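Local coordinates for cell surface protein (Faecalibacterium prausnitzii A2-165, PDB 4GT6) that is of unknown function but, as an extracellular leucine-rich repeat protein of a gut bacterium, probably binds other proteins, at residues Y64-V69 with Y84-L89; T76-N81 with K103-Q108; K90-Q95 with I119-S124; A109-S114 with D129-H134. All coordinates share one frame; numbering follows the deposited sequence.

Contact 1 of 4, residues Y64-V69 with Y84-L89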
loop_
_atom_site.group_PDB
_atom_site.type_symbol
_atom_site.label_atom_id
_atom_site.label_comp_id
_atom_site.label_asym_id
_atom_site.label_seq_id
_atom_site.Cartn_x
_atom_site.Cartn_y
_atom_site.Cartn_z
ATOM N N TYR A 64 15.381 -21.583 -11.812
ATOM C CA TYR A 64 15.686 -22.774 -11.025
ATOM C C TYR A 64 15.187 -22.647 -9.590
ATOM O O TYR A 64 14.820 -21.559 -9.154
ATOM C CB TYR A 64 17.200 -23.017 -11.025
ATOM C CG TYR A 64 17.781 -23.080 -12.419
ATOM C CD1 TYR A 64 17.511 -24.155 -13.263
ATOM C CD2 TYR A 64 18.571 -22.047 -12.909
ATOM C CE1 TYR A 64 18.042 -24.215 -14.551
ATOM C CE2 TYR A 64 19.103 -22.091 -14.195
ATOM C CZ TYR A 64 18.826 -23.170 -15.017
ATOM O OH TYR A 64 19.374 -23.219 -16.275
ATOM N N VAL A 65 15.200 -23.762 -8.842
ATOM C CA VAL A 65 14.806 -23.720 -7.433
ATOM C C VAL A 65 15.797 -22.826 -6.686
ATOM O O VAL A 65 17.001 -22.925 -6.924
ATOM C CB VAL A 65 14.732 -25.139 -6.802
ATOM C CG1 VAL A 65 14.451 -25.050 -5.292
ATOM C CG2 VAL A 65 13.668 -25.994 -7.503
ATOM N N LEU A 66 15.295 -21.957 -5.793
ATOM C CA LEU A 66 16.171 -21.068 -5.016
ATOM C C LEU A 66 15.610 -20.911 -3.625
ATOM O O LEU A 66 14.485 -20.415 -3.478
ATOM C CB LEU A 66 16.344 -19.695 -5.684
ATOM C CG LEU A 66 17.232 -18.704 -4.909
ATOM C CD1 LEU A 66 18.690 -19.197 -4.802
ATOM C CD2 LEU A 66 17.181 -17.295 -5.549
ATOM N N THR A 67 16.382 -21.343 -2.615
ATOM C CA THR A 67 15.904 -21.322 -1.227
ATOM C C THR A 67 16.647 -20.293 -0.356
ATOM O O THR A 67 16.072 -19.793 0.614
ATOM C CB THR A 67 15.970 -22.769 -0.627
ATOM O OG1 THR A 67 15.091 -22.858 0.486
ATOM C CG2 THR A 67 17.382 -23.222 -0.241
ATOM N N SER A 68 17.918 -20.027 -0.654
ATOM C CA SER A 68 18.691 -19.115 0.187
ATOM C C SER A 68 19.775 -18.408 -0.593
ATOM O O SER A 68 20.256 -18.911 -1.608
ATOM C CB SER A 68 19.331 -19.886 1.349
ATOM O OG SER A 68 20.337 -20.767 0.878
ATOM N N VAL A 69 20.118 -17.205 -0.120
ATOM C CA VAL A 69 21.157 -16.370 -0.701
ATOM C C VAL A 69 22.032 -15.837 0.427
ATOM O O VAL A 69 21.529 -15.317 1.423
ATOM C CB VAL A 69 20.525 -15.206 -1.528
ATOM C CG1 VAL A 69 21.588 -14.179 -1.936
ATOM C CG2 VAL A 69 19.774 -15.727 -2.752
ATOM N N TYR A 84 13.809 -10.398 -7.988
ATOM C CA TYR A 84 12.413 -10.319 -8.386
ATOM C C TYR A 84 11.870 -11.715 -8.724
ATOM O O TYR A 84 12.496 -12.473 -9.487
ATOM C CB TYR A 84 12.315 -9.407 -9.618
ATOM C CG TYR A 84 10.921 -9.233 -10.184
ATOM C CD1 TYR A 84 10.092 -8.212 -9.731
ATOM C CD2 TYR A 84 10.462 -10.039 -11.229
ATOM C CE1 TYR A 84 8.838 -7.990 -10.300
ATOM C CE2 TYR A 84 9.203 -9.842 -11.792
ATOM C CZ TYR A 84 8.406 -8.799 -11.340
ATOM O OH TYR A 84 7.190 -8.556 -11.912
ATOM N N ASN A 85 10.722 -12.055 -8.135
ATOM C CA ASN A 85 10.004 -13.304 -8.392
ATOM C C ASN A 85 10.804 -14.570 -8.021
ATOM O O ASN A 85 10.711 -15.583 -8.728
ATOM C CB ASN A 85 9.560 -13.369 -9.865
ATOM C CG ASN A 85 8.271 -14.101 -10.060
ATOM O OD1 ASN A 85 7.320 -13.927 -9.282
ATOM N ND2 ASN A 85 8.216 -14.928 -11.109
ATOM N N CYS A 86 11.580 -14.512 -6.911
ATOM C CA CYS A 86 12.274 -15.684 -6.349
ATOM C C CYS A 86 11.342 -16.158 -5.232
ATOM O O CYS A 86 11.499 -15.818 -4.051
ATOM C CB CYS A 86 13.668 -15.319 -5.864
ATOM S SG CYS A 86 14.817 -14.988 -7.224
ATOM N N THR A 87 10.296 -16.862 -5.642
ATOM C CA THR A 87 9.118 -17.119 -4.805
ATOM C C THR A 87 9.307 -18.193 -3.744
ATOM O O THR A 87 8.415 -18.340 -2.913
ATOM C CB THR A 87 7.887 -17.449 -5.675
ATOM O OG1 THR A 87 8.189 -18.607 -6.421
ATOM C CG2 THR A 87 7.549 -16.322 -6.675
ATOM N N SER A 88 10.444 -18.906 -3.726
ATOM C CA SER A 88 10.683 -19.872 -2.648
ATOM C C SER A 88 11.891 -19.443 -1.801
ATOM O O SER A 88 12.316 -20.174 -0.898
ATOM C CB SER A 88 10.882 -21.279 -3.229
ATOM O OG SER A 88 9.625 -21.813 -3.644
ATOM N N LEU A 89 12.454 -18.262 -2.107
ATOM C CA LEU A 89 13.606 -17.736 -1.375
ATOM C C LEU A 89 13.186 -17.472 0.091
ATOM O O LEU A 89 12.269 -16.677 0.334
ATOM C CB LEU A 89 14.143 -16.471 -2.055
ATOM C CG LEU A 89 15.287 -15.714 -1.343
ATOM C CD1 LEU A 89 16.565 -16.577 -1.258
ATOM C CD2 LEU A 89 15.624 -14.397 -2.117
HETATM O O HOH W 1 12.900 -18.806 -5.121
HETATM O O HOH W 2 12.563 -22.920 -0.308
#

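Contact 2 of 4, residues T76-N81 with K103-Q108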
loop_
_atom_site.group_PDB
_atom_site.type_symbol
_atom_site.label_atom_id
_atom_site.label_comp_id
_atom_site.label_asym_id
_atom_site.label_seq_id
_atom_site.Cartn_x
_atom_site.Cartn_y
_atom_site.Cartn_z
ATOM N N THR A 76 27.529 -3.243 -0.862
ATOM C CA THR A 76 26.913 -2.029 -0.308
ATOM C C THR A 76 25.616 -1.674 -1.067
ATOM O O THR A 76 24.900 -0.758 -0.667
ATOM C CB THR A 76 27.918 -0.856 -0.349
ATOM O OG1 THR A 76 28.231 -0.561 -1.717
ATOM C CG2 THR A 76 29.199 -1.143 0.465
ATOM N N GLU A 77 25.354 -2.357 -2.190
ATOM C CA GLU A 77 24.177 -2.052 -3.000
ATOM C C GLU A 77 23.582 -3.299 -3.605
ATOM O O GLU A 77 24.311 -4.141 -4.125
ATOM C CB GLU A 77 24.550 -1.079 -4.145
ATOM C CG GLU A 77 23.347 -0.616 -4.954
ATOM C CD GLU A 77 23.563 0.543 -5.912
ATOM O OE1 GLU A 77 24.628 1.201 -5.864
ATOM O OE2 GLU A 77 22.638 0.797 -6.713
ATOM N N ILE A 78 22.249 -3.370 -3.595
ATOM C CA ILE A 78 21.474 -4.430 -4.232
ATOM C C ILE A 78 20.703 -3.721 -5.342
ATOM O O ILE A 78 19.945 -2.773 -5.073
ATOM C CB ILE A 78 20.574 -5.239 -3.262
ATOM C CG1 ILE A 78 21.447 -6.000 -2.237
ATOM C CG2 ILE A 78 19.721 -6.264 -4.089
ATOM C CD1 ILE A 78 20.679 -6.573 -1.064
ATOM N N GLY A 79 20.932 -4.156 -6.570
ATOM C CA GLY A 79 20.314 -3.547 -7.743
ATOM C C GLY A 79 18.818 -3.745 -7.845
ATOM O O GLY A 79 18.230 -4.555 -7.113
ATOM N N SER A 80 18.194 -3.003 -8.774
ATOM C CA SER A 80 16.755 -3.124 -8.975
ATOM C C SER A 80 16.405 -4.521 -9.485
ATOM O O SER A 80 17.178 -5.127 -10.255
ATOM C CB SER A 80 16.251 -2.057 -9.942
ATOM O OG SER A 80 16.829 -2.212 -11.227
ATOM N N ASN A 81 15.257 -5.054 -9.021
ATOM C CA ASN A 81 14.739 -6.369 -9.426
ATOM C C ASN A 81 15.786 -7.487 -9.276
ATOM O O ASN A 81 15.674 -8.502 -9.967
ATOM C CB ASN A 81 14.255 -6.294 -10.912
ATOM C CG ASN A 81 13.087 -5.338 -11.109
ATOM O OD1 ASN A 81 13.250 -4.114 -11.116
ATOM N ND2 ASN A 81 11.876 -5.884 -11.192
ATOM N N LYS A 103 23.818 -0.509 1.851
ATOM C CA LYS A 103 23.345 0.860 2.060
ATOM C C LYS A 103 22.161 1.188 1.183
ATOM O O LYS A 103 21.366 2.049 1.538
ATOM C CB LYS A 103 24.470 1.861 1.752
ATOM C CG LYS A 103 25.693 1.753 2.679
ATOM C CD LYS A 103 25.346 1.700 4.165
ATOM C CE LYS A 103 25.107 3.048 4.783
ATOM N NZ LYS A 103 24.911 2.949 6.264
ATOM N N LYS A 104 22.082 0.562 -0.000
ATOM C CA LYS A 104 21.043 0.904 -0.976
ATOM C C LYS A 104 20.390 -0.349 -1.526
ATOM O O LYS A 104 21.102 -1.288 -1.870
ATOM C CB LYS A 104 21.681 1.711 -2.115
ATOM C CG LYS A 104 20.702 2.131 -3.220
ATOM C CD LYS A 104 21.349 3.128 -4.188
ATOM C CE LYS A 104 20.358 3.560 -5.244
ATOM N NZ LYS A 104 20.925 4.579 -6.172
ATOM N N ILE A 105 19.047 -0.365 -1.590
ATOM C CA ILE A 105 18.283 -1.483 -2.158
ATOM C C ILE A 105 17.420 -0.890 -3.277
ATOM O O ILE A 105 16.678 0.074 -3.035
ATOM C CB ILE A 105 17.460 -2.261 -1.078
ATOM C CG1 ILE A 105 18.399 -2.936 -0.035
ATOM C CG2 ILE A 105 16.538 -3.338 -1.743
ATOM C CD1 ILE A 105 17.668 -3.517 1.174
ATOM N N GLY A 106 17.563 -1.432 -4.494
ATOM C CA GLY A 106 16.893 -0.928 -5.690
ATOM C C GLY A 106 15.408 -1.231 -5.762
ATOM O O GLY A 106 14.880 -2.018 -4.969
ATOM N N ARG A 107 14.731 -0.657 -6.786
ATOM C CA ARG A 107 13.287 -0.865 -6.965
ATOM C C ARG A 107 12.988 -2.333 -7.150
ATOM O O ARG A 107 13.752 -3.000 -7.846
ATOM C CB ARG A 107 12.810 -0.130 -8.254
ATOM C CG ARG A 107 12.999 1.372 -8.233
ATOM C CD ARG A 107 12.332 2.041 -9.415
ATOM N NE ARG A 107 12.888 1.614 -10.690
ATOM C CZ ARG A 107 12.410 2.004 -11.868
ATOM N NH1 ARG A 107 11.351 2.804 -11.933
ATOM N NH2 ARG A 107 12.980 1.589 -12.987
ATOM N N GLN A 108 11.882 -2.840 -6.572
ATOM C CA GLN A 108 11.399 -4.208 -6.782
ATOM C C GLN A 108 12.484 -5.274 -6.505
ATOM O O GLN A 108 12.400 -6.387 -7.052
ATOM C CB GLN A 108 10.909 -4.322 -8.243
ATOM C CG GLN A 108 9.725 -3.392 -8.565
ATOM C CD GLN A 108 9.098 -3.671 -9.921
ATOM O OE1 GLN A 108 9.608 -4.456 -10.740
ATOM N NE2 GLN A 108 7.960 -3.038 -10.187
HETATM O O HOH W 3 22.595 3.160 -7.774
#

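Contact 3 of 4, residues K90-Q95 with I119-S124. With EDO (1,2-ethanediol), chain M.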
loop_
_atom_site.group_PDB
_atom_site.type_symbol
_atom_site.label_atom_id
_atom_site.label_comp_id
_atom_site.label_asym_id
_atom_site.label_seq_id
_atom_site.Cartn_x
_atom_site.Cartn_y
_atom_site.Cartn_z
ATOM N N LYS A 90 13.817 -18.186 1.036
ATOM C CA LYS A 90 13.465 -18.090 2.469
ATOM C C LYS A 90 14.273 -17.067 3.228
ATOM O O LYS A 90 13.764 -16.456 4.173
ATOM C CB LYS A 90 13.719 -19.441 3.190
ATOM C CG LYS A 90 12.992 -20.675 2.647
ATOM C CD LYS A 90 11.493 -20.529 2.748
ATOM C CE LYS A 90 10.742 -21.841 2.589
ATOM N NZ LYS A 90 9.259 -21.609 2.700
ATOM N N ARG A 91 15.557 -16.926 2.870
ATOM C CA ARG A 91 16.465 -16.078 3.635
ATOM C C ARG A 91 17.543 -15.449 2.782
ATOM O O ARG A 91 18.025 -16.061 1.818
ATOM C CB ARG A 91 17.125 -16.906 4.772
ATOM C CG ARG A 91 18.099 -18.023 4.319
ATOM C CD ARG A 91 18.420 -19.064 5.396
ATOM N NE ARG A 91 17.204 -19.745 5.844
ATOM C CZ ARG A 91 16.646 -20.795 5.240
ATOM N NH1 ARG A 91 17.227 -21.350 4.182
ATOM N NH2 ARG A 91 15.508 -21.298 5.692
ATOM N N VAL A 92 17.942 -14.252 3.169
ATOM C CA VAL A 92 19.019 -13.502 2.546
ATOM C C VAL A 92 19.919 -13.163 3.712
ATOM O O VAL A 92 19.514 -12.346 4.537
ATOM C CB VAL A 92 18.504 -12.267 1.759
ATOM C CG1 VAL A 92 19.677 -11.487 1.201
ATOM C CG2 VAL A 92 17.581 -12.699 0.623
ATOM N N THR A 93 21.084 -13.831 3.845
ATOM C CA THR A 93 21.952 -13.602 5.002
ATOM C C THR A 93 23.320 -13.025 4.629
ATOM O O THR A 93 23.673 -12.963 3.464
ATOM C CB THR A 93 22.167 -14.920 5.751
ATOM O OG1 THR A 93 22.794 -15.867 4.879
ATOM C CG2 THR A 93 20.872 -15.472 6.362
ATOM N N ILE A 94 24.096 -12.624 5.643
ATOM C CA ILE A 94 25.439 -12.100 5.410
ATOM C C ILE A 94 26.421 -13.208 5.676
ATOM O O ILE A 94 26.333 -13.876 6.706
ATOM C CB ILE A 94 25.753 -10.820 6.254
ATOM C CG1 ILE A 94 24.630 -9.738 6.123
ATOM C CG2 ILE A 94 27.140 -10.244 5.881
ATOM C CD1 ILE A 94 24.431 -9.153 4.689
ATOM N N GLN A 95 27.388 -13.372 4.780
ATOM C CA GLN A 95 28.443 -14.367 4.919
ATOM C C GLN A 95 29.127 -14.232 6.270
ATOM O O GLN A 95 29.414 -13.116 6.709
ATOM C CB GLN A 95 29.464 -14.226 3.777
ATOM C CG GLN A 95 30.534 -15.335 3.757
ATOM C CD GLN A 95 31.509 -15.220 2.603
ATOM O OE1 GLN A 95 31.237 -14.596 1.571
ATOM N NE2 GLN A 95 32.671 -15.844 2.746
ATOM N N ILE A 119 15.583 -11.188 6.543
ATOM C CA ILE A 119 16.238 -10.151 5.747
ATOM C C ILE A 119 17.183 -9.249 6.600
ATOM O O ILE A 119 16.939 -8.042 6.677
ATOM C CB ILE A 119 15.212 -9.284 4.949
ATOM C CG1 ILE A 119 14.036 -8.795 5.817
ATOM C CG2 ILE A 119 14.744 -10.006 3.726
ATOM C CD1 ILE A 119 13.238 -7.555 5.230
ATOM N N PRO A 120 18.326 -9.756 7.124
ATOM C CA PRO A 120 19.262 -8.863 7.868
ATOM C C PRO A 120 19.912 -7.747 7.039
ATOM O O PRO A 120 20.510 -6.844 7.604
ATOM C CB PRO A 120 20.355 -9.816 8.346
ATOM C CG PRO A 120 20.299 -10.993 7.368
ATOM C CD PRO A 120 18.811 -11.151 7.140
ATOM N N ILE A 121 19.810 -7.796 5.725
ATOM C CA ILE A 121 20.365 -6.788 4.817
ATOM C C ILE A 121 19.766 -5.369 5.083
ATOM O O ILE A 121 20.306 -4.379 4.595
ATOM C CB ILE A 121 20.156 -7.213 3.340
ATOM C CG1 ILE A 121 18.680 -7.468 3.044
ATOM C CG2 ILE A 121 21.013 -8.444 3.008
ATOM C CD1 ILE A 121 18.293 -7.232 1.673
ATOM N N LEU A 122 18.671 -5.276 5.858
ATOM C CA LEU A 122 17.994 -4.008 6.165
ATOM C C LEU A 122 18.640 -3.222 7.319
ATOM O O LEU A 122 18.385 -2.027 7.473
ATOM C CB LEU A 122 16.547 -4.351 6.526
ATOM C CG LEU A 122 15.451 -3.587 5.823
ATOM C CD1 LEU A 122 15.569 -3.682 4.308
ATOM C CD2 LEU A 122 14.124 -4.076 6.262
ATOM N N ASP A 123 19.470 -3.878 8.124
ATOM C CA ASP A 123 20.049 -3.319 9.345
ATOM C C ASP A 123 20.837 -1.989 9.198
ATOM O O ASP A 123 20.811 -1.198 10.136
ATOM C CB ASP A 123 20.920 -4.381 10.048
ATOM C CG ASP A 123 20.154 -5.642 10.471
ATOM O OD1 ASP A 123 18.900 -5.591 10.543
ATOM O OD2 ASP A 123 20.804 -6.684 10.690
ATOM N N SER A 124 21.535 -1.727 8.073
ATOM C CA SER A 124 22.297 -0.469 7.950
ATOM C C SER A 124 21.990 0.291 6.629
ATOM O O SER A 124 22.782 1.126 6.191
ATOM C CB SER A 124 23.795 -0.738 8.077
ATOM O OG SER A 124 24.241 -1.566 7.017
HETATM C C1 EDO M . 23.725 -9.819 9.453
HETATM O O1 EDO M . 24.449 -10.894 10.037
HETATM C C2 EDO M . 23.579 -8.602 10.400
HETATM O O2 EDO M . 23.194 -7.424 9.677
#

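Contact 4 of 4, residues A109-S114 with D129-H134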
loop_
_atom_site.group_PDB
_atom_site.type_symbol
_atom_site.label_atom_id
_atom_site.label_comp_id
_atom_site.label_asym_id
_atom_site.label_seq_id
_atom_site.Cartn_x
_atom_site.Cartn_y
_atom_site.Cartn_z
ATOM N N ALA A 109 13.489 -4.949 -5.634
ATOM C CA ALA A 109 14.618 -5.896 -5.426
ATOM C C ALA A 109 14.147 -7.259 -4.921
ATOM O O ALA A 109 14.691 -8.276 -5.356
ATOM C CB ALA A 109 15.647 -5.308 -4.489
ATOM N N PHE A 110 13.109 -7.295 -4.075
ATOM C CA PHE A 110 12.598 -8.567 -3.542
ATOM C C PHE A 110 11.116 -8.681 -3.820
ATOM O O PHE A 110 10.398 -9.399 -3.119
ATOM C CB PHE A 110 12.897 -8.677 -2.031
ATOM C CG PHE A 110 14.378 -8.698 -1.759
ATOM C CD1 PHE A 110 15.096 -9.896 -1.821
ATOM C CD2 PHE A 110 15.067 -7.524 -1.476
ATOM C CE1 PHE A 110 16.470 -9.916 -1.589
ATOM C CE2 PHE A 110 16.447 -7.543 -1.242
ATOM C CZ PHE A 110 17.147 -8.738 -1.330
HETATM N N MSE A 111 10.633 -7.982 -4.859
HETATM C CA MSE A 111 9.199 -8.083 -5.174
HETATM C C MSE A 111 8.814 -9.519 -5.542
HETATM O O MSE A 111 9.569 -10.195 -6.240
HETATM C CB MSE A 111 8.837 -7.130 -6.316
HETATM C CG MSE A 111 7.391 -7.244 -6.758
HETATM SE SE MSE A 111 7.004 -5.598 -7.735
HETATM C CE MSE A 111 5.214 -6.048 -8.423
ATOM N N PHE A 112 7.667 -9.994 -5.003
ATOM C CA PHE A 112 7.133 -11.353 -5.190
ATOM C C PHE A 112 7.962 -12.439 -4.494
ATOM O O PHE A 112 7.716 -13.627 -4.758
ATOM C CB PHE A 112 6.930 -11.721 -6.685
ATOM C CG PHE A 112 5.889 -10.892 -7.406
ATOM C CD1 PHE A 112 4.595 -10.773 -6.901
ATOM C CD2 PHE A 112 6.188 -10.272 -8.617
ATOM C CE1 PHE A 112 3.631 -10.009 -7.573
ATOM C CE2 PHE A 112 5.220 -9.544 -9.306
ATOM C CZ PHE A 112 3.941 -9.426 -8.787
ATOM N N CYS A 113 8.869 -12.080 -3.550
ATOM C CA CYS A 113 9.581 -13.110 -2.745
ATOM C C CYS A 113 8.654 -13.444 -1.588
ATOM O O CYS A 113 8.885 -13.054 -0.439
ATOM C CB CYS A 113 10.941 -12.596 -2.278
ATOM S SG CYS A 113 12.117 -12.345 -3.639
ATOM N N SER A 114 7.581 -14.178 -1.930
ATOM C CA SER A 114 6.468 -14.441 -1.022
ATOM C C SER A 114 6.778 -15.449 0.105
ATOM O O SER A 114 5.950 -15.603 1.006
ATOM C CB SER A 114 5.225 -14.862 -1.805
ATOM O OG SER A 114 5.396 -16.126 -2.417
ATOM N N ASP A 129 14.316 1.687 -2.520
ATOM C CA ASP A 129 13.480 2.251 -3.573
ATOM C C ASP A 129 12.137 1.531 -3.698
ATOM O O ASP A 129 11.869 0.558 -3.000
ATOM C CB ASP A 129 14.230 2.269 -4.914
ATOM C CG ASP A 129 13.974 3.498 -5.795
ATOM O OD1 ASP A 129 12.890 4.169 -5.626
ATOM O OD2 ASP A 129 14.815 3.766 -6.695
ATOM N N SER A 130 11.275 2.056 -4.571
ATOM C CA SER A 130 9.887 1.619 -4.773
ATOM C C SER A 130 9.702 0.121 -4.842
ATOM O O SER A 130 10.472 -0.562 -5.533
ATOM C CB SER A 130 9.346 2.201 -6.077
ATOM O OG SER A 130 9.580 3.602 -6.068
ATOM N N GLU A 131 8.656 -0.373 -4.136
ATOM C CA GLU A 131 8.176 -1.762 -4.170
ATOM C C GLU A 131 9.266 -2.804 -3.892
ATOM O O GLU A 131 9.139 -3.938 -4.366
ATOM C CB GLU A 131 7.628 -2.021 -5.585
ATOM C CG GLU A 131 6.449 -1.136 -5.969
ATOM C CD GLU A 131 6.028 -1.379 -7.404
ATOM O OE1 GLU A 131 6.796 -1.031 -8.332
ATOM O OE2 GLU A 131 4.969 -2.015 -7.591
ATOM N N ALA A 132 10.291 -2.459 -3.104
ATOM C CA ALA A 132 11.392 -3.385 -2.843
ATOM C C ALA A 132 10.916 -4.653 -2.145
ATOM O O ALA A 132 11.520 -5.697 -2.363
ATOM C CB ALA A 132 12.463 -2.707 -2.001
ATOM N N PHE A 133 9.811 -4.595 -1.350
ATOM C CA PHE A 133 9.341 -5.798 -0.661
ATOM C C PHE A 133 7.880 -6.071 -0.981
ATOM O O PHE A 133 7.174 -6.669 -0.171
ATOM C CB PHE A 133 9.580 -5.674 0.866
ATOM C CG PHE A 133 11.065 -5.621 1.174
ATOM C CD1 PHE A 133 11.836 -6.784 1.171
ATOM C CD2 PHE A 133 11.698 -4.403 1.415
ATOM C CE1 PHE A 133 13.209 -6.735 1.432
ATOM C CE2 PHE A 133 13.082 -4.348 1.656
ATOM C CZ PHE A 133 13.831 -5.515 1.616
ATOM N N HIS A 134 7.421 -5.592 -2.138
ATOM C CA HIS A 134 6.037 -5.762 -2.589
ATOM C C HIS A 134 5.724 -7.276 -2.688
ATOM O O HIS A 134 6.483 -8.017 -3.308
ATOM C CB HIS A 134 5.864 -5.035 -3.939
ATOM C CG HIS A 134 4.473 -4.972 -4.508
ATOM N ND1 HIS A 134 4.195 -4.179 -5.612
ATOM C CD2 HIS A 134 3.340 -5.622 -4.148
ATOM C CE1 HIS A 134 2.912 -4.362 -5.877
ATOM N NE2 HIS A 134 2.356 -5.225 -5.027
#

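Contact 1 of 4, residues Y64-V69 with Y84-L89
The backbone of Leu66 and Thr67, leading into strand 68-71, passes the type I turn from Cys86 to Leu89, with Thr67 CA 4.3 Å from Leu89 CA and no direct hydrogen bond between the segments. The two segments are successive parts of a BspA-type leucine-rich repeat region, in which the turn of one coil settles beside the strand of the preceding one. Water does the joining here: one molecule donates to Leu66 O and accepts from Ser88 N, each at 2.8 Å, so the carbonyl and the turn amide are satisfied through a shared partner. In one conformer of Thr67, a second water bridges Thr67 OG1 and Ser88 O.

Apart from the two waters the contact is apolar. Leu66 sends CD2 to Cys86, meeting SG at 3.7 Å, while its CG faces Leu89 CD1 at a looser 4.3 Å. In Leu89, CG anti to the backbone N (chi1 175°) and CD1 turned by chi2 (64°) bring that methyl to the start of the strand. Ile36 of strand 35-37 also packs on Leu66 and Val69, continuing the interior into the preceding coil. Val69 and Leu89 cross at about a right angle, and the single methyl CD1 of Leu89 rests 3.6 Å from both Ser68 CA and Val69 CG2.

Contact 2 of 4, residues T76-N81 with K103-Q108
Glu77 pairs with Lys104 and Ile78 with Ile105 in parallel, in consecutive coils of the leucine-rich repeat solenoid. Backbone hydrogen bonds make up the first group. Ile78 gives its N-H to Lys104 O (2.9 Å) and receives Gly106 N on its own carbonyl (2.8 Å). At the start Thr76 O takes two donors, Lys103 N from well above the carbonyl plane and Lys104 N closer to it; beyond the strands Asn81 N reaches Arg107 O. Gly106 fits closely here, since a side chain on it would run into Ser80 N.

The amides form a second group. Asn81 and Gln108 lie side by side, both with backbones in the left-handed region and their amide planes 65° apart. Asn81 ND2 meets an in-plane lone pair of Gln108 OE1 at 2.7 Å, while Gln108 NE2 continues to Glu131 OE1 of the next coil. An alanine in place of Asn81 would probably leave Gln108 OE1 without this donor, its amide then relying on the NE2 bond to Glu131.

Charged chains make the third. Glu77 and Lys104 run extended in the same direction, OE2 resting 3.7 Å from Lys104 CD. The charges stand 4.2 Å apart at Glu77 OE2 and Lys104 NZ, and a water joins them, donating to the carboxylate at 2.6 Å and accepting from the ammonium. Opposite charges on adjacent coils, linked through solvent, probably add a modest attraction to a register that the backbone hydrogen bonds and the Asn81-Gln108 side-chain bond appear to set.

Contact 3 of 4, residues K90-Q95 with I119-S124
A proline ring presses on a strand carbonyl: Pro120 CD lies only 2.9 Å from Val92 O, and CG follows at 3.2 Å from the same oxygen. One coil earlier the matching carbonyl, Val69 O, accepts the N-H of Thr93; at Pro120 the nitrogen carries no hydrogen and cannot continue this pairing, consistent with the parallel pairing ending here, where a 3-10 turn begins. In this leucine-rich repeat solenoid the contact thus marks an edge of the sheet formed by strands 35-37, 68-71 and 91-94.

Inside the coil the branched chains take over. Ile121 CG2 touches Val92 CG1 at 3.8 Å and Ile94 CD1 at 3.9 Å, crossing both obliquely. This CG2 lies anti to the carbonyl carbon of Ile121 and makes both contacts. Next to Ile94 and Asp123 an ethanediol, probably from the crystallisation liquor, donates from O2 to Asp123 OD2 and rests its C1 on Ile94 CG1.

An alanine in place of Pro120 would probably open a gap beside Val92 O and Thr93 CA and leave the turn less rigid. With no hydrogen bond between the segments, their association probably rests on van der Waals packing of Pro120 and Ile121 against the strand, the proline lacking an N-H to offer Val92 O.

Contact 4 of 4, residues A109-S114 with D129-H134
Phe110 and Phe133 meet first, their rings nearly parallel (planes 2° apart) but slid so far that they barely overlap. The closest atoms are Phe110 CD2 and Phe133 CE1 at 3.5 Å, and the chains point the same way. Beside them runs a second matched pair, selenomethionine Met111 and His134. In one conformer of His134, Met111 CE comes within 3.5 Å of His134 ND1, and SE lies 4.5 Å from the ring centroid, in an oblique position.

Backbone bonds hold both pairs in register. Phe110 N donates to Ala132 O at 2.8 Å, and Phe112 N to His134 O at 2.9 Å. In the same His134 conformer, Glu131 OE2 accepts from His134 ND1, in the plane of the imidazole, and so limits how that ring can rotate.

The two segments follow strands 104-105 and 127-128 in consecutive leucine-rich repeat coils, with Phe110 and Phe133 in matching positions, and the aromatic row goes on, as Phe110 also meets the Phe83 ring almost in parallel. Toward the interior Phe110 packs on Ile121 and Phe133 on Leu122, both just after Pro120 in the loop between those two strands.

How the contacts relate
All four contacts fall within one BspA-type repeat region and join neighbouring coils of the solenoid, their centres 10 to 17 Å apart. Contact 1 closes along the chain before contacts 3 and 4 open, whereas contact 2 interleaves with contacts 1 and 3, as expected when each coil visits the same sites in turn. Contacts 1 and 3 share the sheet of strands 68-71 and 91-94; contact 2 lies on the other sheet, through strands 77-78 and 104-105, and its pairing runs on into contact 4. Interior residues, notably Ile121 against Ile78, Ile105 and Phe110, tie contacts 2, 3 and 4 together into one continuous interior shared by successive coils.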